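Local atomic coordinates of FAD dependent oxidoreductase (Chelativorans sp. BNC1, PDB entry 6PXS), a protein that oxidises iminodiacetate with FAD as its cofactor, and belongs to the DadA oxidoreductase family. Residues A[8-13]-A[339-344]; A[37-42]-A[151-156]; A[221-226]-A[263-268]; A[305-310]-A[332-337]. One frame throughout, in Å; residues are numbered along the deposited sequence.

Interaction 1: residues A[8-13]-A[339-344]; sequences AGILGA and VGPFAG. With FAD (flavin-adenine dinucleotide), chain E.
Beside the diphosphate in the FAD pocket, I10 and L11 on the first turn of helix 10-20 pack against G340, P341 and A343 of helix 336-352. The backbones come nearest at L11 and G340, whose CA atoms are 4.9 Å apart; glycine suits this place because a CB on G340 would press on CG2 of I10. CG1 of I10, anti to the backbone N (chi1 -173°), lies 4.0 Å from CD of P341, and the two side chains cross obliquely. The other branch faces the cofactor, with CG2 of I10 3.4 Å from O5' of FAD. G9 and G12 fit the GxGxxG pattern of a Rossmann-type nucleotide-binding fold. G9 is the N-cap residue of the helix, and its CA lies 3.2 Å from O2P of FAD, where a CB would clash with that oxygen. The N of L11 gives the same O2P a weak hydrogen bond of 3.5 Å, with an angle of 164° at the hydrogen. L11 meets the other helix through one methyl, CD1, which is 3.6 Å from CB of A343 and 3.7 Å from O of G340. I10 also touches L155 and A156 of helix 152-164.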
# COMPACT_ATOMS: atom_id res chain seq x y z
N ALA A 8 8.39 22.15 3.36
CA ALA A 8 7.02 22.61 3.13
C ALA A 8 6.03 21.84 3.98
O ALA A 8 4.98 21.40 3.49
CB ALA A 8 6.65 22.47 1.65
N GLY A 9 6.34 21.66 5.26
CA GLY A 9 5.38 21.15 6.21
C GLY A 9 4.36 22.21 6.55
O GLY A 9 4.18 23.21 5.84
N ILE A 10 3.69 22.00 7.68
CA ILE A 10 2.69 22.97 8.10
C ILE A 10 3.34 24.32 8.36
O ILE A 10 2.72 25.37 8.14
CB ILE A 10 1.93 22.47 9.35
CG1 ILE A 10 0.77 23.40 9.68
CG2 ILE A 10 2.87 22.37 10.54
CD1 ILE A 10 -0.30 23.47 8.61
N LEU A 11 4.60 24.33 8.80
CA LEU A 11 5.25 25.59 9.16
C LEU A 11 5.79 26.29 7.92
O LEU A 11 5.53 27.48 7.71
CB LEU A 11 6.37 25.34 10.17
CG LEU A 11 7.04 26.58 10.75
CD1 LEU A 11 6.02 27.48 11.44
CD2 LEU A 11 8.13 26.19 11.73
N GLY A 12 6.54 25.58 7.09
CA GLY A 12 7.02 26.16 5.85
C GLY A 12 5.89 26.55 4.91
O GLY A 12 6.02 27.52 4.15
N ALA A 13 4.78 25.81 4.95
CA ALA A 13 3.65 26.14 4.09
C ALA A 13 2.93 27.38 4.58
O ALA A 13 2.50 28.22 3.77
CB ALA A 13 2.69 24.95 4.02
N VAL A 339 0.22 25.43 16.58
CA VAL A 339 1.11 26.58 16.55
C VAL A 339 1.54 26.92 15.12
O VAL A 339 1.71 28.10 14.79
CB VAL A 339 2.34 26.31 17.44
CG1 VAL A 339 3.34 27.45 17.35
CG2 VAL A 339 1.91 26.07 18.88
N GLY A 340 1.70 25.91 14.27
CA GLY A 340 2.26 26.09 12.95
C GLY A 340 1.68 27.24 12.16
O GLY A 340 2.38 28.18 11.78
N PRO A 341 0.37 27.18 11.90
CA PRO A 341 -0.25 28.24 11.08
C PRO A 341 0.08 29.65 11.53
O PRO A 341 0.54 30.46 10.72
CB PRO A 341 -1.75 27.92 11.21
CG PRO A 341 -1.80 26.45 11.45
CD PRO A 341 -0.60 26.14 12.29
N PHE A 342 -0.12 29.96 12.81
CA PHE A 342 0.21 31.30 13.30
C PHE A 342 1.71 31.52 13.32
O PHE A 342 2.19 32.61 12.99
CB PHE A 342 -0.39 31.52 14.69
CG PHE A 342 -0.13 32.88 15.24
CD1 PHE A 342 -0.63 34.01 14.61
CD2 PHE A 342 0.62 33.05 16.40
CE1 PHE A 342 -0.39 35.27 15.12
CE2 PHE A 342 0.86 34.31 16.91
CZ PHE A 342 0.35 35.42 16.27
N ALA A 343 2.49 30.50 13.69
CA ALA A 343 3.94 30.65 13.70
C ALA A 343 4.46 31.03 12.33
O ALA A 343 5.43 31.78 12.22
CB ALA A 343 4.60 29.36 14.19
N GLY A 344 3.83 30.52 11.27
CA GLY A 344 4.22 30.94 9.93
C GLY A 344 3.99 32.42 9.70
O GLY A 344 4.83 33.11 9.12
PA FAD E . 7.53 18.68 8.80
O1A FAD E . 8.20 17.37 8.99
O2A FAD E . 6.02 18.57 8.55
O5B FAD E . 8.19 19.51 7.64
C5B FAD E . 9.57 19.31 7.27
C4B FAD E . 9.66 19.28 5.77
O4B FAD E . 10.96 19.77 5.35
C3B FAD E . 9.52 17.89 5.15
O3B FAD E . 8.74 17.95 3.96
C2B FAD E . 10.96 17.49 4.85
O2B FAD E . 11.06 16.56 3.79
C1B FAD E . 11.54 18.85 4.46
N9A FAD E . 12.99 18.94 4.57
C8A FAD E . 13.76 18.71 5.68
N7A FAD E . 15.05 18.87 5.48
C5A FAD E . 15.13 19.23 4.14
C6A FAD E . 16.22 19.54 3.31
N6A FAD E . 17.50 19.54 3.72
N1A FAD E . 15.96 19.86 2.02
C2A FAD E . 14.69 19.86 1.60
N3A FAD E . 13.58 19.58 2.30
C4A FAD E . 13.87 19.28 3.57
N1 FAD E . 0.27 18.75 16.50
C2 FAD E . -0.89 19.29 16.96
O2 FAD E . -1.02 20.51 17.11
N3 FAD E . -1.96 18.47 17.27
C4 FAD E . -1.98 17.09 17.16
O4 FAD E . -2.99 16.46 17.47
C4X FAD E . -0.74 16.52 16.68
N5 FAD E . -0.67 15.23 16.55
C5X FAD E . 0.52 14.68 16.08
C6 FAD E . 0.61 13.30 15.94
C7 FAD E . 1.77 12.70 15.47
C7M FAD E . 1.83 11.20 15.33
C8 FAD E . 2.88 13.50 15.15
C8M FAD E . 4.16 12.88 14.64
C9 FAD E . 2.79 14.88 15.29
C9A FAD E . 1.63 15.48 15.75
N10 FAD E . 1.51 16.87 15.91
C10 FAD E . 0.34 17.43 16.37
C1' FAD E . 2.64 17.77 15.59
C2' FAD E . 2.67 18.21 14.13
O2' FAD E . 2.31 17.12 13.28
C3' FAD E . 4.09 18.66 13.78
O3' FAD E . 4.61 19.43 14.86
C4' FAD E . 4.19 19.50 12.51
O4' FAD E . 3.65 18.75 11.42
C5' FAD E . 5.62 19.89 12.22
O5' FAD E . 5.68 20.59 10.95
P FAD E . 7.05 21.00 10.32
O1P FAD E . 7.88 21.74 11.37
O2P FAD E . 6.88 21.72 9.03
O3P FAD E . 7.75 19.60 10.07

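Interaction 2: residues A[37-42]-A[151-156]; sequences ATLAGA and DGRLLA. With FAD (flavin-adenine dinucleotide), chain E.
The short, weakly bonded helix 37-40 meets the first turn of helix 152-164, with CA of L39 5.0 Å from CA of R153 and CA of G41 5.6 Å from CA of G152. T38 divides its side chain between two partners. Its methyl, CG2, anti to the backbone N, lies 3.6 Å from O of G152 and 3.8 Å from CB of A156. Its hydroxyl, beside the backbone N (chi1 -58°), faces the cofactor: OG1 donates to O2A of FAD at 2.6 Å and accepts from O4' of FAD at 2.9 Å. Since OG1 also accepts from the N of I10, three bonds fix its rotation, a task that suits a residue with one polar and one apolar branch. Glycine suits position 152, where a CB would point at O of T38. L39 and R153 cross at about a right angle, CD2 of L39 resting 3.5 Å from CD of R153. The arginine chain bends about CG-CD (chi3 60°), which turns NE aside; NH2 of R153 lies 3.0 Å from O of L39, which sits at the edge of the guanidinium, though the angle is too poor for a hydrogen bond. D151 caps helix 152-164, its OD1 taking weak bonds from the N of R153 and of L154. The N-H groups of A37 and T38 bond O1A and O2A of FAD respectively, so the start of a short helix binds the cofactor's diphosphate as part of the Rossmann-type FAD-binding fold.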
# COMPACT_ATOMS: atom_id res chain seq x y z
N ALA A 37 6.19 15.02 9.37
CA ALA A 37 5.32 15.14 10.54
C ALA A 37 3.92 15.61 10.15
O ALA A 37 2.92 15.09 10.66
CB ALA A 37 5.94 16.11 11.55
N THR A 38 3.83 16.59 9.24
CA THR A 38 2.52 17.14 8.90
C THR A 38 1.61 16.08 8.29
O THR A 38 0.38 16.14 8.47
CB THR A 38 2.69 18.31 7.93
OG1 THR A 38 3.52 19.31 8.54
CG2 THR A 38 1.34 18.92 7.59
N LEU A 39 2.17 15.10 7.57
CA LEU A 39 1.35 14.07 6.95
C LEU A 39 0.81 13.06 7.95
O LEU A 39 -0.09 12.30 7.60
CB LEU A 39 2.16 13.32 5.89
CG LEU A 39 2.88 14.15 4.82
CD1 LEU A 39 3.59 13.21 3.85
CD2 LEU A 39 1.92 15.06 4.08
N ALA A 40 1.34 13.04 9.18
CA ALA A 40 0.90 12.10 10.20
C ALA A 40 0.26 12.80 11.40
O ALA A 40 -0.09 12.12 12.37
CB ALA A 40 2.07 11.24 10.68
N GLY A 41 0.10 14.12 11.36
CA GLY A 41 -0.46 14.84 12.48
C GLY A 41 -1.90 14.48 12.76
O GLY A 41 -2.74 14.47 11.85
N ALA A 42 -2.21 14.18 14.02
CA ALA A 42 -3.57 13.84 14.40
C ALA A 42 -4.53 14.96 14.02
O ALA A 42 -5.45 14.77 13.21
CB ALA A 42 -3.64 13.55 15.90
N ASP A 151 -7.57 18.35 9.63
CA ASP A 151 -6.67 17.44 8.93
C ASP A 151 -5.38 18.19 8.62
O ASP A 151 -5.36 19.06 7.75
CB ASP A 151 -7.33 16.91 7.65
CG ASP A 151 -6.52 15.81 6.98
OD1 ASP A 151 -5.27 15.90 6.98
OD2 ASP A 151 -7.13 14.86 6.45
N GLY A 152 -4.31 17.84 9.33
CA GLY A 152 -3.06 18.56 9.18
C GLY A 152 -2.57 18.62 7.74
O GLY A 152 -2.14 19.67 7.26
N ARG A 153 -2.62 17.48 7.04
CA ARG A 153 -2.10 17.44 5.67
C ARG A 153 -2.93 18.32 4.74
O ARG A 153 -2.37 19.04 3.90
CB ARG A 153 -2.07 16.00 5.17
CG ARG A 153 -1.65 15.89 3.71
CD ARG A 153 -1.42 14.45 3.28
NE ARG A 153 -2.62 13.62 3.42
CZ ARG A 153 -2.79 12.67 4.33
NH1 ARG A 153 -3.93 11.99 4.36
NH2 ARG A 153 -1.83 12.37 5.20
N LEU A 154 -4.26 18.26 4.85
CA LEU A 154 -5.10 19.05 3.97
C LEU A 154 -4.94 20.54 4.22
O LEU A 154 -5.07 21.35 3.29
CB LEU A 154 -6.56 18.64 4.13
CG LEU A 154 -6.91 17.24 3.63
CD1 LEU A 154 -8.35 16.90 3.99
CD2 LEU A 154 -6.68 17.14 2.13
N LEU A 155 -4.68 20.93 5.47
CA LEU A 155 -4.48 22.35 5.77
C LEU A 155 -3.21 22.87 5.12
O LEU A 155 -3.24 23.85 4.37
CB LEU A 155 -4.44 22.55 7.28
CG LEU A 155 -4.23 24.00 7.75
CD1 LEU A 155 -5.31 24.90 7.19
CD2 LEU A 155 -4.20 24.07 9.26
N ALA A 156 -2.07 22.22 5.39
CA ALA A 156 -0.81 22.66 4.80
C ALA A 156 -0.86 22.60 3.28
O ALA A 156 -0.24 23.43 2.61
CB ALA A 156 0.34 21.80 5.33
PA FAD E . 7.53 18.68 8.80
O1A FAD E . 8.20 17.37 8.99
O2A FAD E . 6.02 18.57 8.55
O5B FAD E . 8.19 19.51 7.64
C5B FAD E . 9.57 19.31 7.27
C4B FAD E . 9.66 19.28 5.77
O4B FAD E . 10.96 19.77 5.35
C3B FAD E . 9.52 17.89 5.15
O3B FAD E . 8.74 17.95 3.96
C2B FAD E . 10.96 17.49 4.85
O2B FAD E . 11.06 16.56 3.79
C1B FAD E . 11.54 18.85 4.46
N9A FAD E . 12.99 18.94 4.57
C8A FAD E . 13.76 18.71 5.68
N7A FAD E . 15.05 18.87 5.48
C5A FAD E . 15.13 19.23 4.14
C6A FAD E . 16.22 19.54 3.31
N6A FAD E . 17.50 19.54 3.72
N1A FAD E . 15.96 19.86 2.02
C2A FAD E . 14.69 19.86 1.60
N3A FAD E . 13.58 19.58 2.30
C4A FAD E . 13.87 19.28 3.57
N1 FAD E . 0.27 18.75 16.50
C2 FAD E . -0.89 19.29 16.96
O2 FAD E . -1.02 20.51 17.11
N3 FAD E . -1.96 18.47 17.27
C4 FAD E . -1.98 17.09 17.16
O4 FAD E . -2.99 16.46 17.47
C4X FAD E . -0.74 16.52 16.68
N5 FAD E . -0.67 15.23 16.55
C5X FAD E . 0.52 14.68 16.08
C6 FAD E . 0.61 13.30 15.94
C7 FAD E . 1.77 12.70 15.47
C7M FAD E . 1.83 11.20 15.33
C8 FAD E . 2.88 13.50 15.15
C8M FAD E . 4.16 12.88 14.64
C9 FAD E . 2.79 14.88 15.29
C9A FAD E . 1.63 15.48 15.75
N10 FAD E . 1.51 16.87 15.91
C10 FAD E . 0.34 17.43 16.37
C1' FAD E . 2.64 17.77 15.59
C2' FAD E . 2.67 18.21 14.13
O2' FAD E . 2.31 17.12 13.28
C3' FAD E . 4.09 18.66 13.78
O3' FAD E . 4.61 19.43 14.86
C4' FAD E . 4.19 19.50 12.51
O4' FAD E . 3.65 18.75 11.42
C5' FAD E . 5.62 19.89 12.22
O5' FAD E . 5.68 20.59 10.95
P FAD E . 7.05 21.00 10.32
O1P FAD E . 7.88 21.74 11.37
O2P FAD E . 6.88 21.72 9.03
O3P FAD E . 7.75 19.60 10.07

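Interaction 3: residues A[221-226]-A[263-268]; sequences VPQKGQ and ATREDG
Q226, T264 and E266 share a chain of hydrogen bonds where strand 220-231, of a four-stranded antiparallel sheet, is flanked by the irregular run 263-268, the touching parts pointing 148° apart. The link begins at the hydroxyl of T264, which chi1 (62°) places between the backbone N and the carbonyl carbon. OG1 of T264 accepts from the N of Q226 at 2.8 Å and donates to OE1 of E266 at 3.1 Å, through the anti lone pair of that oxygen. The syn lone pair of OE1 of E266 takes NE2 of Q226 at 3.0 Å, so two donors grip one carboxylate oxygen. NE2 of Q226 is also bonded to OG1 of T276. K224, extended throughout, lies side by side with E266, its CD 3.6 Å from OE2 of E266. The charges stay beyond a salt bridge, NZ of K224 being 4.2 Å from OE2 of E266, and NZ bonds O of R274. An alanine in place of this glutamate would probably leave the hydroxyl of T264 without its acceptor, cost NE2 of Q226 one of its two partners, and take the negative charge from beside K224. Backbone bonds from T264 N to Q226 O and from E266 N to K224 O add to the join. Q223, its chain extended, lies alongside D267, and its NE2 meets OD1 of D267 at 3.0 Å, from 44° above the carboxylate plane.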
# COMPACT_ATOMS: atom_id res chain seq x y z
N VAL A 221 15.63 17.24 17.47
CA VAL A 221 15.84 15.87 16.99
C VAL A 221 14.46 15.24 16.81
O VAL A 221 13.46 15.71 17.38
CB VAL A 221 16.73 15.06 17.96
CG1 VAL A 221 18.08 15.73 18.12
CG2 VAL A 221 16.04 14.89 19.30
N PRO A 222 14.37 14.16 16.03
CA PRO A 222 13.06 13.57 15.76
C PRO A 222 12.55 12.74 16.93
O PRO A 222 13.31 12.06 17.62
CB PRO A 222 13.33 12.68 14.54
CG PRO A 222 14.75 12.30 14.66
CD PRO A 222 15.45 13.49 15.28
N GLN A 223 11.24 12.81 17.15
CA GLN A 223 10.54 11.96 18.10
C GLN A 223 9.50 11.17 17.31
O GLN A 223 8.45 11.71 16.94
CB GLN A 223 9.89 12.78 19.21
CG GLN A 223 9.24 11.93 20.31
CD GLN A 223 8.42 12.75 21.29
OE1 GLN A 223 7.51 13.48 20.90
NE2 GLN A 223 8.73 12.62 22.57
N LYS A 224 9.79 9.91 17.05
CA LYS A 224 8.88 9.07 16.28
C LYS A 224 7.50 9.03 16.94
O LYS A 224 7.38 9.08 18.17
CB LYS A 224 9.45 7.66 16.15
CG LYS A 224 8.52 6.66 15.47
CD LYS A 224 9.22 5.33 15.28
CE LYS A 224 8.28 4.29 14.69
NZ LYS A 224 8.95 2.97 14.54
N GLY A 225 6.47 8.94 16.11
CA GLY A 225 5.11 8.81 16.60
C GLY A 225 4.24 7.98 15.68
O GLY A 225 4.14 8.27 14.48
N GLN A 226 3.61 6.94 16.22
CA GLN A 226 2.71 6.08 15.47
C GLN A 226 1.27 6.42 15.83
O GLN A 226 0.94 6.52 17.02
CB GLN A 226 3.00 4.61 15.75
CG GLN A 226 4.46 4.23 15.58
CD GLN A 226 4.72 2.75 15.80
OE1 GLN A 226 3.89 1.91 15.44
NE2 GLN A 226 5.86 2.43 16.39
N ALA A 263 -1.23 8.99 19.75
CA ALA A 263 0.02 8.55 19.16
C ALA A 263 1.04 8.17 20.23
O ALA A 263 0.90 8.48 21.42
CB ALA A 263 0.59 9.65 18.26
N THR A 264 2.09 7.49 19.78
CA THR A 264 3.22 7.15 20.63
C THR A 264 4.19 8.33 20.71
O THR A 264 4.13 9.27 19.92
CB THR A 264 3.95 5.92 20.09
OG1 THR A 264 4.47 6.20 18.78
CG2 THR A 264 3.00 4.73 20.00
N ARG A 265 5.09 8.26 21.69
CA ARG A 265 6.09 9.32 21.92
C ARG A 265 7.42 8.62 22.20
O ARG A 265 7.76 8.35 23.35
CB ARG A 265 5.66 10.24 23.05
CG ARG A 265 4.38 11.00 22.74
CD ARG A 265 3.74 11.61 23.97
NE ARG A 265 2.42 12.16 23.63
CZ ARG A 265 2.23 13.29 22.97
NH1 ARG A 265 0.99 13.70 22.70
NH2 ARG A 265 3.26 14.02 22.56
N GLU A 266 8.17 8.35 21.13
CA GLU A 266 9.36 7.51 21.19
C GLU A 266 10.60 8.39 21.13
O GLU A 266 11.00 8.84 20.05
CB GLU A 266 9.33 6.49 20.06
CG GLU A 266 8.11 5.57 20.09
CD GLU A 266 8.06 4.61 18.92
OE1 GLU A 266 6.98 4.50 18.29
OE2 GLU A 266 9.09 3.97 18.62
N ASP A 267 11.21 8.64 22.28
CA ASP A 267 12.44 9.41 22.34
C ASP A 267 13.61 8.59 21.82
O ASP A 267 13.61 7.36 21.88
CB ASP A 267 12.72 9.86 23.78
CG ASP A 267 11.79 10.96 24.24
OD1 ASP A 267 11.53 11.89 23.45
OD2 ASP A 267 11.31 10.89 25.39
N GLY A 268 14.62 9.29 21.31
CA GLY A 268 15.79 8.62 20.77
C GLY A 268 15.46 7.62 19.68
O GLY A 268 16.22 6.67 19.47

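Interaction 4: residues A[305-310]-A[332-337]; sequences GFRPAG and LGASGL. With FAD (flavin-adenine dinucleotide), chain E.
R307 and P308, on the outer strand 298-310 of an antiparallel sheet, meet G333 and A334 in the FAD-binding turn before helix 336-352, where G333, G336 and L337 bind the cofactor. CB of R307 lies 3.7 Å from O of G333. CG, anti to the carbonyl carbon (chi1 -60°), approaches the flavin, 3.4 Å from C8M of FAD. CD of R307 touches the methyl of A334, 3.8 Å from its CB, and a small residue there suits the passing chain. The chain bends about the CG-CD bond, which sets the position of NE. The guanidinium turns one face to C8M of FAD, with NH2 over the face of the dimethylated ring, 3.4 Å from C7 of FAD, but its placement is doubtful because NH1 clashes with O of T264. An alanine here would probably open a gap beside the flavin methyl C8M and leave the CB of A334 without the arginine chain against it. P308 is the centre of an inverse gamma turn, and its O accepts from the N of G333 at 3.1 Å, the donor 59° above the carbonyl plane. G333 has a positive phi (57°), which favours glycine, and G336 has no CB that would strike O3' of FAD. CB of L337 lies 3.4 Å from O2 of FAD. The backbone takes part in holding the ribityl chain: O3' of FAD donates to O of G333 at 2.7 Å.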
# COMPACT_ATOMS: atom_id res chain seq x y z
N GLY A 305 5.26 9.45 11.98
CA GLY A 305 5.75 10.80 11.82
C GLY A 305 6.82 11.13 12.84
O GLY A 305 6.75 10.68 13.99
N PHE A 306 7.82 11.92 12.44
CA PHE A 306 8.90 12.33 13.32
C PHE A 306 8.65 13.77 13.74
O PHE A 306 8.78 14.70 12.94
CB PHE A 306 10.25 12.19 12.62
CG PHE A 306 10.51 10.82 12.05
CD1 PHE A 306 10.60 9.71 12.88
CD2 PHE A 306 10.67 10.64 10.69
CE1 PHE A 306 10.84 8.45 12.36
CE2 PHE A 306 10.91 9.38 10.16
CZ PHE A 306 10.99 8.29 10.99
N ARG A 307 8.27 13.96 15.00
CA ARG A 307 8.02 15.30 15.51
C ARG A 307 9.33 16.06 15.62
O ARG A 307 10.33 15.51 16.09
CB ARG A 307 7.34 15.25 16.88
CG ARG A 307 6.01 14.54 16.91
CD ARG A 307 5.51 14.43 18.34
NE ARG A 307 5.29 13.04 18.73
CZ ARG A 307 4.10 12.45 18.83
NH1 ARG A 307 4.03 11.18 19.19
NH2 ARG A 307 2.98 13.12 18.57
N PRO A 308 9.37 17.34 15.22
CA PRO A 308 10.56 18.15 15.50
C PRO A 308 10.62 18.53 16.97
O PRO A 308 10.28 19.66 17.34
CB PRO A 308 10.38 19.36 14.59
CG PRO A 308 8.91 19.50 14.45
CD PRO A 308 8.35 18.10 14.48
N ALA A 309 11.04 17.59 17.81
CA ALA A 309 11.07 17.80 19.25
C ALA A 309 12.36 18.51 19.64
O ALA A 309 13.46 18.01 19.35
CB ALA A 309 10.95 16.47 19.99
N GLY A 310 12.24 19.66 20.29
CA GLY A 310 13.38 20.43 20.72
C GLY A 310 13.76 20.15 22.16
O GLY A 310 13.01 19.53 22.92
N LEU A 332 8.37 22.59 16.77
CA LEU A 332 6.94 22.58 17.04
C LEU A 332 6.50 21.36 17.83
O LEU A 332 5.41 21.37 18.40
CB LEU A 332 6.17 22.66 15.72
CG LEU A 332 6.44 23.91 14.89
CD1 LEU A 332 5.64 23.89 13.60
CD2 LEU A 332 6.13 25.16 15.70
N GLY A 333 7.32 20.32 17.87
CA GLY A 333 7.02 19.18 18.72
C GLY A 333 5.66 18.58 18.42
O GLY A 333 5.31 18.32 17.26
N ALA A 334 4.86 18.38 19.47
CA ALA A 334 3.57 17.71 19.36
C ALA A 334 2.40 18.68 19.33
O ALA A 334 1.26 18.28 19.56
CB ALA A 334 3.40 16.73 20.53
N SER A 335 2.66 19.96 19.04
CA SER A 335 1.62 20.98 18.99
C SER A 335 1.77 21.85 17.74
O SER A 335 1.32 23.00 17.72
CB SER A 335 1.65 21.85 20.25
OG SER A 335 2.95 22.39 20.46
N GLY A 336 2.38 21.30 16.69
CA GLY A 336 2.66 22.11 15.51
C GLY A 336 1.42 22.47 14.72
O GLY A 336 1.32 23.57 14.18
N LEU A 337 0.46 21.54 14.63
CA LEU A 337 -0.76 21.85 13.90
C LEU A 337 -1.52 23.00 14.55
O LEU A 337 -2.24 23.74 13.86
CB LEU A 337 -1.65 20.61 13.81
CG LEU A 337 -0.99 19.38 13.16
CD1 LEU A 337 -2.00 18.26 13.01
CD2 LEU A 337 -0.37 19.72 11.82
PA FAD E . 7.53 18.68 8.80
O1A FAD E . 8.20 17.37 8.99
O2A FAD E . 6.02 18.57 8.55
O5B FAD E . 8.19 19.51 7.64
C5B FAD E . 9.57 19.31 7.27
C4B FAD E . 9.66 19.28 5.77
O4B FAD E . 10.96 19.77 5.35
C3B FAD E . 9.52 17.89 5.15
O3B FAD E . 8.74 17.95 3.96
C2B FAD E . 10.96 17.49 4.85
O2B FAD E . 11.06 16.56 3.79
C1B FAD E . 11.54 18.85 4.46
N9A FAD E . 12.99 18.94 4.57
C8A FAD E . 13.76 18.71 5.68
N7A FAD E . 15.05 18.87 5.48
C5A FAD E . 15.13 19.23 4.14
C6A FAD E . 16.22 19.54 3.31
N6A FAD E . 17.50 19.54 3.72
N1A FAD E . 15.96 19.86 2.02
C2A FAD E . 14.69 19.86 1.60
N3A FAD E . 13.58 19.58 2.30
C4A FAD E . 13.87 19.28 3.57
N1 FAD E . 0.27 18.75 16.50
C2 FAD E . -0.89 19.29 16.96
O2 FAD E . -1.02 20.51 17.11
N3 FAD E . -1.96 18.47 17.27
C4 FAD E . -1.98 17.09 17.16
O4 FAD E . -2.99 16.46 17.47
C4X FAD E . -0.74 16.52 16.68
N5 FAD E . -0.67 15.23 16.55
C5X FAD E . 0.52 14.68 16.08
C6 FAD E . 0.61 13.30 15.94
C7 FAD E . 1.77 12.70 15.47
C7M FAD E . 1.83 11.20 15.33
C8 FAD E . 2.88 13.50 15.15
C8M FAD E . 4.16 12.88 14.64
C9 FAD E . 2.79 14.88 15.29
C9A FAD E . 1.63 15.48 15.75
N10 FAD E . 1.51 16.87 15.91
C10 FAD E . 0.34 17.43 16.37
C1' FAD E . 2.64 17.77 15.59
C2' FAD E . 2.67 18.21 14.13
O2' FAD E . 2.31 17.12 13.28
C3' FAD E . 4.09 18.66 13.78
O3' FAD E . 4.61 19.43 14.86
C4' FAD E . 4.19 19.50 12.51
O4' FAD E . 3.65 18.75 11.42
C5' FAD E . 5.62 19.89 12.22
O5' FAD E . 5.68 20.59 10.95
P FAD E . 7.05 21.00 10.32
O1P FAD E . 7.88 21.74 11.37
O2P FAD E . 6.88 21.72 9.03
O3P FAD E . 7.75 19.60 10.07

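From the N terminus, helix 10-20 waits longest for its partner: interaction 1 joins it to helix 336-352 near the end of the chain, so the loop it closes holds the other three contacts. Interaction 2 closes first, bringing 151-156 back to 37-42; interaction 3 follows, then interaction 4, in series and without crossing. Interactions 1 and 2 touch where A13 packs on A156, and interactions 1 and 4 share helix 336-352. Interactions 3 and 4 adjoin through neighbouring strands 220-231 and 298-310, which pair at Q223 and R307. Interactions 1, 2 and 4 all meet FAD, and interaction 3 reaches it through G225 and A263.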